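Local coordinates for TSC1 N-terminal domain (Chaetomium thermophilum, PDB 7A0M), which probably helps bring the TSC complex to lysosomal membranes by binding phosphoinositide lipids, and so takes part in regulating mTORC1, at residues B[263-274]-B[330-341]. Sequence-based numbering, arbitrary orientation.
Sequences IVPYLPTLFNIY and LYGLYPINFVDY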
ATOM      1  N   ILE B 263      22.338  -0.771 -10.522  1.00 51.83           N
ATOM      2  CA  ILE B 263      22.607  -0.387  -9.141  1.00 44.17           C
ATOM      3  C   ILE B 263      22.577  -1.582  -8.192  1.00 44.58           C
ATOM      4  O   ILE B 263      22.662  -1.398  -6.973  1.00 56.79           O
ATOM      5  CB  ILE B 263      21.632   0.702  -8.668  1.00 48.39           C
ATOM      6  CG1 ILE B 263      20.213   0.142  -8.562  1.00 36.16           C
ATOM      7  CG2 ILE B 263      21.666   1.894  -9.613  1.00 41.32           C
ATOM      8  CD1 ILE B 263      19.204   1.141  -8.035  1.00 40.59           C
ATOM      9  N   VAL B 264      22.438  -2.802  -8.719  1.00 42.45           N
ATOM     10  CA  VAL B 264      22.419  -3.991  -7.861  1.00 47.87           C
ATOM     11  C   VAL B 264      23.652  -4.079  -6.960  1.00 54.13           C
ATOM     12  O   VAL B 264      23.489  -4.325  -5.757  1.00 66.71           O
ATOM     13  CB  VAL B 264      22.206  -5.253  -8.705  1.00 57.19           C
ATOM     14  CG1 VAL B 264      22.409  -6.503  -7.859  1.00 44.28           C
ATOM     15  CG2 VAL B 264      20.817  -5.251  -9.319  1.00 63.01           C
ATOM     16  N   PRO B 265      24.883  -3.897  -7.453  1.00 56.05           N
ATOM     17  CA  PRO B 265      26.037  -3.933  -6.537  1.00 49.39           C
ATOM     18  C   PRO B 265      26.015  -2.840  -5.483  1.00 47.69           C
ATOM     19  O   PRO B 265      26.715  -2.962  -4.470  1.00 56.87           O
ATOM     20  CB  PRO B 265      27.242  -3.776  -7.475  1.00 50.30           C
ATOM     21  CG  PRO B 265      26.748  -4.209  -8.808  1.00 54.22           C
ATOM     22  CD  PRO B 265      25.319  -3.771  -8.857  1.00 57.86           C
ATOM     23  N   TYR B 266      25.238  -1.778  -5.685  1.00 50.22           N
ATOM     24  CA  TYR B 266      25.181  -0.664  -4.750  1.00 49.48           C
ATOM     25  C   TYR B 266      24.049  -0.785  -3.737  1.00 49.05           C
ATOM     26  O   TYR B 266      23.973   0.041  -2.822  1.00 46.43           O
ATOM     27  CB  TYR B 266      25.032   0.656  -5.516  1.00 42.94           C
ATOM     28  CG  TYR B 266      26.204   0.975  -6.419  1.00 48.65           C
ATOM     29  CD1 TYR B 266      27.331   1.621  -5.927  1.00 57.74           C
ATOM     30  CD2 TYR B 266      26.184   0.626  -7.763  1.00 42.32           C
ATOM     31  CE1 TYR B 266      28.406   1.912  -6.752  1.00 66.07           C
ATOM     32  CE2 TYR B 266      27.252   0.912  -8.594  1.00 65.44           C
ATOM     33  CZ  TYR B 266      28.360   1.556  -8.083  1.00 65.78           C
ATOM     34  OH  TYR B 266      29.425   1.842  -8.907  1.00 82.29           O
ATOM     35  N   LEU B 267      23.173  -1.782  -3.881  1.00 52.58           N
ATOM     36  CA  LEU B 267      22.010  -1.896  -3.000  1.00 49.06           C
ATOM     37  C   LEU B 267      22.361  -1.936  -1.516  1.00 46.67           C
ATOM     38  O   LEU B 267      21.703  -1.226  -0.736  1.00 42.16           O
ATOM     39  CB  LEU B 267      21.175  -3.115  -3.411  1.00 49.44           C
ATOM     40  CG  LEU B 267      20.371  -2.949  -4.701  1.00 54.94           C
ATOM     41  CD1 LEU B 267      19.531  -4.184  -4.968  1.00 54.90           C
ATOM     42  CD2 LEU B 267      19.492  -1.709  -4.627  1.00 47.47           C
ATOM     43  N   PRO B 268      23.340  -2.726  -1.049  1.00 41.81           N
ATOM     44  CA  PRO B 268      23.694  -2.646   0.381  1.00 41.82           C
ATOM     45  C   PRO B 268      24.084  -1.244   0.814  1.00 51.25           C
ATOM     46  O   PRO B 268      23.737  -0.819   1.924  1.00 48.51           O
ATOM     47  CB  PRO B 268      24.861  -3.633   0.508  1.00 37.31           C
ATOM     48  CG  PRO B 268      24.654  -4.597  -0.599  1.00 43.95           C
ATOM     49  CD  PRO B 268      24.109  -3.783  -1.734  1.00 44.92           C
ATOM     50  N   THR B 269      24.800  -0.511  -0.039  1.00 48.25           N
ATOM     51  CA  THR B 269      25.136   0.874   0.266  1.00 46.53           C
ATOM     52  C   THR B 269      23.888   1.752   0.272  1.00 47.75           C
ATOM     53  O   THR B 269      23.695   2.571   1.177  1.00 50.59           O
ATOM     54  CB  THR B 269      26.154   1.397  -0.746  1.00 41.33           C
ATOM     55  OG1 THR B 269      27.315   0.555  -0.738  1.00 47.45           O
ATOM     56  CG2 THR B 269      26.554   2.820  -0.418  1.00 35.04           C
ATOM     57  N   LEU B 270      23.028   1.590  -0.737  1.00 38.86           N
ATOM     58  CA  LEU B 270      21.812   2.391  -0.819  1.00 44.80           C
ATOM     59  C   LEU B 270      20.889   2.131   0.367  1.00 52.85           C
ATOM     60  O   LEU B 270      20.270   3.062   0.897  1.00 43.37           O
ATOM     61  CB  LEU B 270      21.090   2.103  -2.136  1.00 50.28           C
ATOM     62  CG  LEU B 270      21.865   2.460  -3.407  1.00 47.45           C
ATOM     63  CD1 LEU B 270      21.160   1.918  -4.640  1.00 32.61           C
ATOM     64  CD2 LEU B 270      22.048   3.967  -3.513  1.00 28.44           C
ATOM     65  N   PHE B 271      20.781   0.871   0.796  1.00 45.41           N
ATOM     66  CA  PHE B 271      19.939   0.552   1.945  1.00 42.67           C
ATOM     67  C   PHE B 271      20.512   1.131   3.234  1.00 45.47           C
ATOM     68  O   PHE B 271      19.764   1.628   4.083  1.00 44.52           O
ATOM     69  CB  PHE B 271      19.769  -0.962   2.068  1.00 35.61           C
ATOM     70  CG  PHE B 271      19.027  -1.588   0.921  1.00 25.64           C
ATOM     71  CD1 PHE B 271      18.147  -0.840   0.155  1.00 42.55           C
ATOM     72  CD2 PHE B 271      19.204  -2.926   0.613  1.00 38.19           C
ATOM     73  CE1 PHE B 271      17.462  -1.416  -0.901  1.00 42.53           C
ATOM     74  CE2 PHE B 271      18.522  -3.507  -0.440  1.00 45.71           C
ATOM     75  CZ  PHE B 271      17.650  -2.751  -1.197  1.00 36.99           C
ATOM     76  N   ASN B 272      21.835   1.069   3.401  1.00 44.99           N
ATOM     77  CA  ASN B 272      22.461   1.640   4.590  1.00 38.28           C
ATOM     78  C   ASN B 272      22.304   3.153   4.638  1.00 42.68           C
ATOM     79  O   ASN B 272      22.173   3.727   5.725  1.00 41.51           O
ATOM     80  CB  ASN B 272      23.939   1.255   4.646  1.00 42.31           C
ATOM     81  CG  ASN B 272      24.149  -0.205   5.002  1.00 47.84           C
ATOM     82  OD1 ASN B 272      23.277  -0.846   5.590  1.00 54.03           O
ATOM     83  ND2 ASN B 272      25.313  -0.738   4.647  1.00 49.90           N
ATOM     84  N   ILE B 273      22.326   3.815   3.478  1.00 40.37           N
ATOM     85  CA  ILE B 273      22.100   5.257   3.443  1.00 42.17           C
ATOM     86  C   ILE B 273      20.702   5.590   3.944  1.00 47.13           C
ATOM     87  O   ILE B 273      20.514   6.541   4.713  1.00 41.49           O
ATOM     88  CB  ILE B 273      22.339   5.802   2.022  1.00 37.89           C
ATOM     89  CG1 ILE B 273      23.829   5.751   1.675  1.00 38.76           C
ATOM     90  CG2 ILE B 273      21.809   7.225   1.892  1.00 27.89           C
ATOM     91  CD1 ILE B 273      24.135   6.139   0.245  1.00 38.40           C
ATOM     92  N   TYR B 274      19.701   4.810   3.526  1.00 55.09           N
ATOM     93  CA  TYR B 274      18.342   5.026   4.013  1.00 49.24           C
ATOM     94  C   TYR B 274      18.266   4.884   5.529  1.00 47.14           C
ATOM     95  O   TYR B 274      17.615   5.690   6.203  1.00 50.92           O
ATOM     96  CB  TYR B 274      17.376   4.052   3.337  1.00 44.13           C
ATOM     97  CG  TYR B 274      16.047   3.932   4.046  1.00 42.07           C
ATOM     98  CD1 TYR B 274      15.049   4.876   3.854  1.00 43.41           C
ATOM     99  CD2 TYR B 274      15.790   2.872   4.908  1.00 45.94           C
ATOM    100  CE1 TYR B 274      13.834   4.772   4.503  1.00 48.30           C
ATOM    101  CE2 TYR B 274      14.578   2.761   5.561  1.00 36.53           C
ATOM    102  CZ  TYR B 274      13.604   3.712   5.354  1.00 43.63           C
ATOM    103  OH  TYR B 274      12.394   3.603   6.002  1.00 47.22           O
ATOM    104  N   LEU B 330      13.497   3.614  -3.870  1.00 38.24           N
ATOM    105  CA  LEU B 330      14.056   2.315  -3.507  1.00 39.66           C
ATOM    106  C   LEU B 330      12.986   1.232  -3.552  1.00 48.11           C
ATOM    107  O   LEU B 330      13.213   0.140  -4.087  1.00 36.61           O
ATOM    108  CB  LEU B 330      14.691   2.382  -2.118  1.00 39.96           C
ATOM    109  CG  LEU B 330      15.950   3.228  -1.937  1.00 50.39           C
ATOM    110  CD1 LEU B 330      16.377   3.222  -0.477  1.00 44.32           C
ATOM    111  CD2 LEU B 330      17.073   2.722  -2.829  1.00 47.88           C
ATOM    112  N   TYR B 331      11.810   1.521  -2.993  1.00 43.64           N
ATOM    113  CA  TYR B 331      10.714   0.561  -3.017  1.00 34.34           C
ATOM    114  C   TYR B 331      10.179   0.356  -4.428  1.00 38.52           C
ATOM    115  O   TYR B 331       9.710  -0.739  -4.758  1.00 46.62           O
ATOM    116  CB  TYR B 331       9.600   1.028  -2.080  1.00 27.16           C
ATOM    117  CG  TYR B 331       8.373   0.147  -2.069  1.00 37.17           C
ATOM    118  CD1 TYR B 331       8.365  -1.060  -1.385  1.00 38.35           C
ATOM    119  CD2 TYR B 331       7.215   0.532  -2.733  1.00 32.38           C
ATOM    120  CE1 TYR B 331       7.242  -1.866  -1.368  1.00 43.27           C
ATOM    121  CE2 TYR B 331       6.088  -0.266  -2.723  1.00 42.67           C
ATOM    122  CZ  TYR B 331       6.108  -1.464  -2.039  1.00 42.02           C
ATOM    123  OH  TYR B 331       4.986  -2.259  -2.027  1.00 43.18           O
ATOM    124  N   GLY B 332      10.236   1.389  -5.270  1.00 44.23           N
ATOM    125  CA  GLY B 332       9.759   1.246  -6.634  1.00 29.38           C
ATOM    126  C   GLY B 332      10.657   0.391  -7.503  1.00 36.64           C
ATOM    127  O   GLY B 332      10.174  -0.301  -8.406  1.00 41.74           O
ATOM    128  N   LEU B 333      11.966   0.420  -7.252  1.00 39.11           N
ATOM    129  CA  LEU B 333      12.928  -0.283  -8.092  1.00 41.91           C
ATOM    130  C   LEU B 333      13.220  -1.696  -7.593  1.00 39.42           C
ATOM    131  O   LEU B 333      13.230  -2.643  -8.384  1.00 38.33           O
ATOM    132  CB  LEU B 333      14.227   0.524  -8.190  1.00 38.64           C
ATOM    133  CG  LEU B 333      14.091   1.880  -8.886  1.00 40.42           C
ATOM    134  CD1 LEU B 333      15.440   2.575  -9.008  1.00 51.02           C
ATOM    135  CD2 LEU B 333      13.444   1.709 -10.250  1.00 39.45           C
ATOM    136  N   TYR B 334      13.472  -1.854  -6.294  1.00 36.04           N
ATOM    137  CA  TYR B 334      13.806  -3.154  -5.709  1.00 48.91           C
ATOM    138  C   TYR B 334      13.021  -3.341  -4.418  1.00 47.60           C
ATOM    139  O   TYR B 334      13.584  -3.321  -3.317  1.00 43.99           O
ATOM    140  CB  TYR B 334      15.313  -3.272  -5.467  1.00 39.46           C
ATOM    141  CG  TYR B 334      16.125  -3.302  -6.740  1.00 47.30           C
ATOM    142  CD1 TYR B 334      16.582  -2.126  -7.325  1.00 31.32           C
ATOM    143  CD2 TYR B 334      16.431  -4.504  -7.364  1.00 31.87           C
ATOM    144  CE1 TYR B 334      17.321  -2.149  -8.491  1.00 36.30           C
ATOM    145  CE2 TYR B 334      17.170  -4.536  -8.530  1.00 33.60           C
ATOM    146  CZ  TYR B 334      17.612  -3.356  -9.088  1.00 39.15           C
ATOM    147  OH  TYR B 334      18.349  -3.384 -10.251  1.00 52.51           O
ATOM    148  N   PRO B 335      11.701  -3.527  -4.520  1.00 41.66           N
ATOM    149  CA  PRO B 335      10.887  -3.658  -3.297  1.00 45.42           C
ATOM    150  C   PRO B 335      11.211  -4.890  -2.472  1.00 31.71           C
ATOM    151  O   PRO B 335      11.315  -4.794  -1.243  1.00 44.90           O
ATOM    152  CB  PRO B 335       9.454  -3.709  -3.844  1.00 38.99           C
ATOM    153  CG  PRO B 335       9.608  -4.240  -5.230  1.00 39.84           C
ATOM    154  CD  PRO B 335      10.888  -3.651  -5.741  1.00 43.38           C
ATOM    155  N   ILE B 336      11.370  -6.050  -3.112  1.00 42.09           N
ATOM    156  CA  ILE B 336      11.582  -7.288  -2.367  1.00 44.34           C
ATOM    157  C   ILE B 336      12.903  -7.239  -1.608  1.00 53.48           C
ATOM    158  O   ILE B 336      12.987  -7.666  -0.450  1.00 50.80           O
ATOM    159  CB  ILE B 336      11.511  -8.500  -3.313  1.00 47.55           C
ATOM    160  CG1 ILE B 336      10.169  -8.516  -4.047  1.00 45.41           C
ATOM    161  CG2 ILE B 336      11.708  -9.794  -2.540  1.00 41.09           C
ATOM    162  CD1 ILE B 336      10.045  -9.620  -5.071  1.00 40.58           C
ATOM    163  N   ASN B 337      13.954  -6.718  -2.246  1.00 47.09           N
ATOM    164  CA  ASN B 337      15.225  -6.556  -1.550  1.00 37.34           C
ATOM    165  C   ASN B 337      15.152  -5.464  -0.489  1.00 37.49           C
ATOM    166  O   ASN B 337      15.812  -5.569   0.551  1.00 47.33           O
ATOM    167  CB  ASN B 337      16.341  -6.255  -2.550  1.00 42.32           C
ATOM    168  CG  ASN B 337      16.785  -7.487  -3.313  1.00 47.73           C
ATOM    169  OD1 ASN B 337      17.744  -8.156  -2.928  1.00 49.61           O
ATOM    170  ND2 ASN B 337      16.086  -7.795  -4.398  1.00 41.93           N
ATOM    171  N   PHE B 338      14.365  -4.411  -0.731  1.00 42.94           N
ATOM    172  CA  PHE B 338      14.280  -3.314   0.229  1.00 44.07           C
ATOM    173  C   PHE B 338      13.581  -3.756   1.510  1.00 49.40           C
ATOM    174  O   PHE B 338      14.079  -3.513   2.615  1.00 36.42           O
ATOM    175  CB  PHE B 338      13.551  -2.123  -0.395  1.00 45.66           C
ATOM    176  CG  PHE B 338      13.633  -0.863   0.422  1.00 43.79           C
ATOM    177  CD1 PHE B 338      14.682  -0.657   1.305  1.00 38.02           C
ATOM    178  CD2 PHE B 338      12.653   0.108   0.317  1.00 33.90           C
ATOM    179  CE1 PHE B 338      14.755   0.501   2.059  1.00 35.29           C
ATOM    180  CE2 PHE B 338      12.719   1.266   1.069  1.00 33.34           C
ATOM    181  CZ  PHE B 338      13.771   1.462   1.941  1.00 35.50           C
ATOM    182  N   VAL B 339      12.420  -4.403   1.382  1.00 35.33           N
ATOM    183  CA  VAL B 339      11.697  -4.840   2.573  1.00 37.14           C
ATOM    184  C   VAL B 339      12.447  -5.966   3.274  1.00 37.94           C
ATOM    185  O   VAL B 339      12.305  -6.150   4.488  1.00 40.38           O
ATOM    186  CB  VAL B 339      10.256  -5.252   2.217  1.00 37.82           C
ATOM    187  CG1 VAL B 339       9.546  -4.126   1.478  1.00 32.32           C
ATOM    188  CG2 VAL B 339      10.243  -6.534   1.394  1.00 41.43           C
ATOM    189  N   ASP B 340      13.257  -6.731   2.535  1.00 36.75           N
ATOM    190  CA  ASP B 340      14.095  -7.739   3.175  1.00 43.45           C
ATOM    191  C   ASP B 340      15.211  -7.101   3.992  1.00 42.63           C
ATOM    192  O   ASP B 340      15.610  -7.649   5.025  1.00 43.10           O
ATOM    193  CB  ASP B 340      14.677  -8.688   2.130  1.00 39.05           C
ATOM    194  CG  ASP B 340      15.359  -9.891   2.754  1.00 47.73           C
ATOM    195  OD1 ASP B 340      14.645 -10.816   3.199  1.00 50.17           O
ATOM    196  OD2 ASP B 340      16.606  -9.912   2.801  1.00 51.64           O
ATOM    197  N   TYR B 341      15.733  -5.955   3.544  1.00 49.36           N
ATOM    198  CA  TYR B 341      16.700  -5.223   4.355  1.00 43.18           C
ATOM    199  C   TYR B 341      16.059  -4.742   5.649  1.00 35.39           C
ATOM    200  O   TYR B 341      16.651  -4.858   6.729  1.00 48.33           O
ATOM    201  CB  TYR B 341      17.268  -4.046   3.561  1.00 39.29           C
ATOM    202  CG  TYR B 341      18.191  -3.148   4.357  1.00 37.31           C
ATOM    203  CD1 TYR B 341      19.534  -3.466   4.514  1.00 44.25           C
ATOM    204  CD2 TYR B 341      17.723  -1.979   4.944  1.00 31.67           C
ATOM    205  CE1 TYR B 341      20.384  -2.651   5.237  1.00 38.87           C
ATOM    206  CE2 TYR B 341      18.566  -1.157   5.671  1.00 32.67           C
ATOM    207  CZ  TYR B 341      19.895  -1.497   5.813  1.00 38.65           C
ATOM    208  OH  TYR B 341      20.738  -0.682   6.533  1.00 43.37           O
TER
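F271 is the main bump of helix 267-274: its ring enters the hollow formed by L330, N337, F338 and Y341, and it has the largest area buried here (123 Å²). F271 CE2 lies 3.5 Å from N337 O, F271 CE1 lies 3.6 Å from F338 CD1, and L330 CD1 sits at the ring's edge. The F271 and F338 rings are nearly parallel but slid apart, with little overlap. Y341, its CG anti to the backbone N (chi1 175°), presents its face to F271 CB, which stands 3.4 Å from the Y341 ring centroid, nearly on the ring normal, a CH-pi contact. Y341 OH then donates to N272 OD1 (2.7 Å), meeting a lone pair in the carbonyl plane. A leucine in place of Y341 would probably leave N272 OD1 without this donor and F271 CB without its aromatic cover. Beyond F271, F338 points its edge at the face of Y274 (planes at 83°). At the other end Y334 fits among I263, V264 and L267, with L267 CD1 4.1 Å from its ring centroid; the Y334 hydroxyl is hydrogen-bonded to P260 O, outside both segments. Helices 267-274 and 335-341 cross at -53°, packed through an aromatic cluster of F271, Y274, F338 and Y341 within the all-helical TSC1 (hamartin) N-terminal domain.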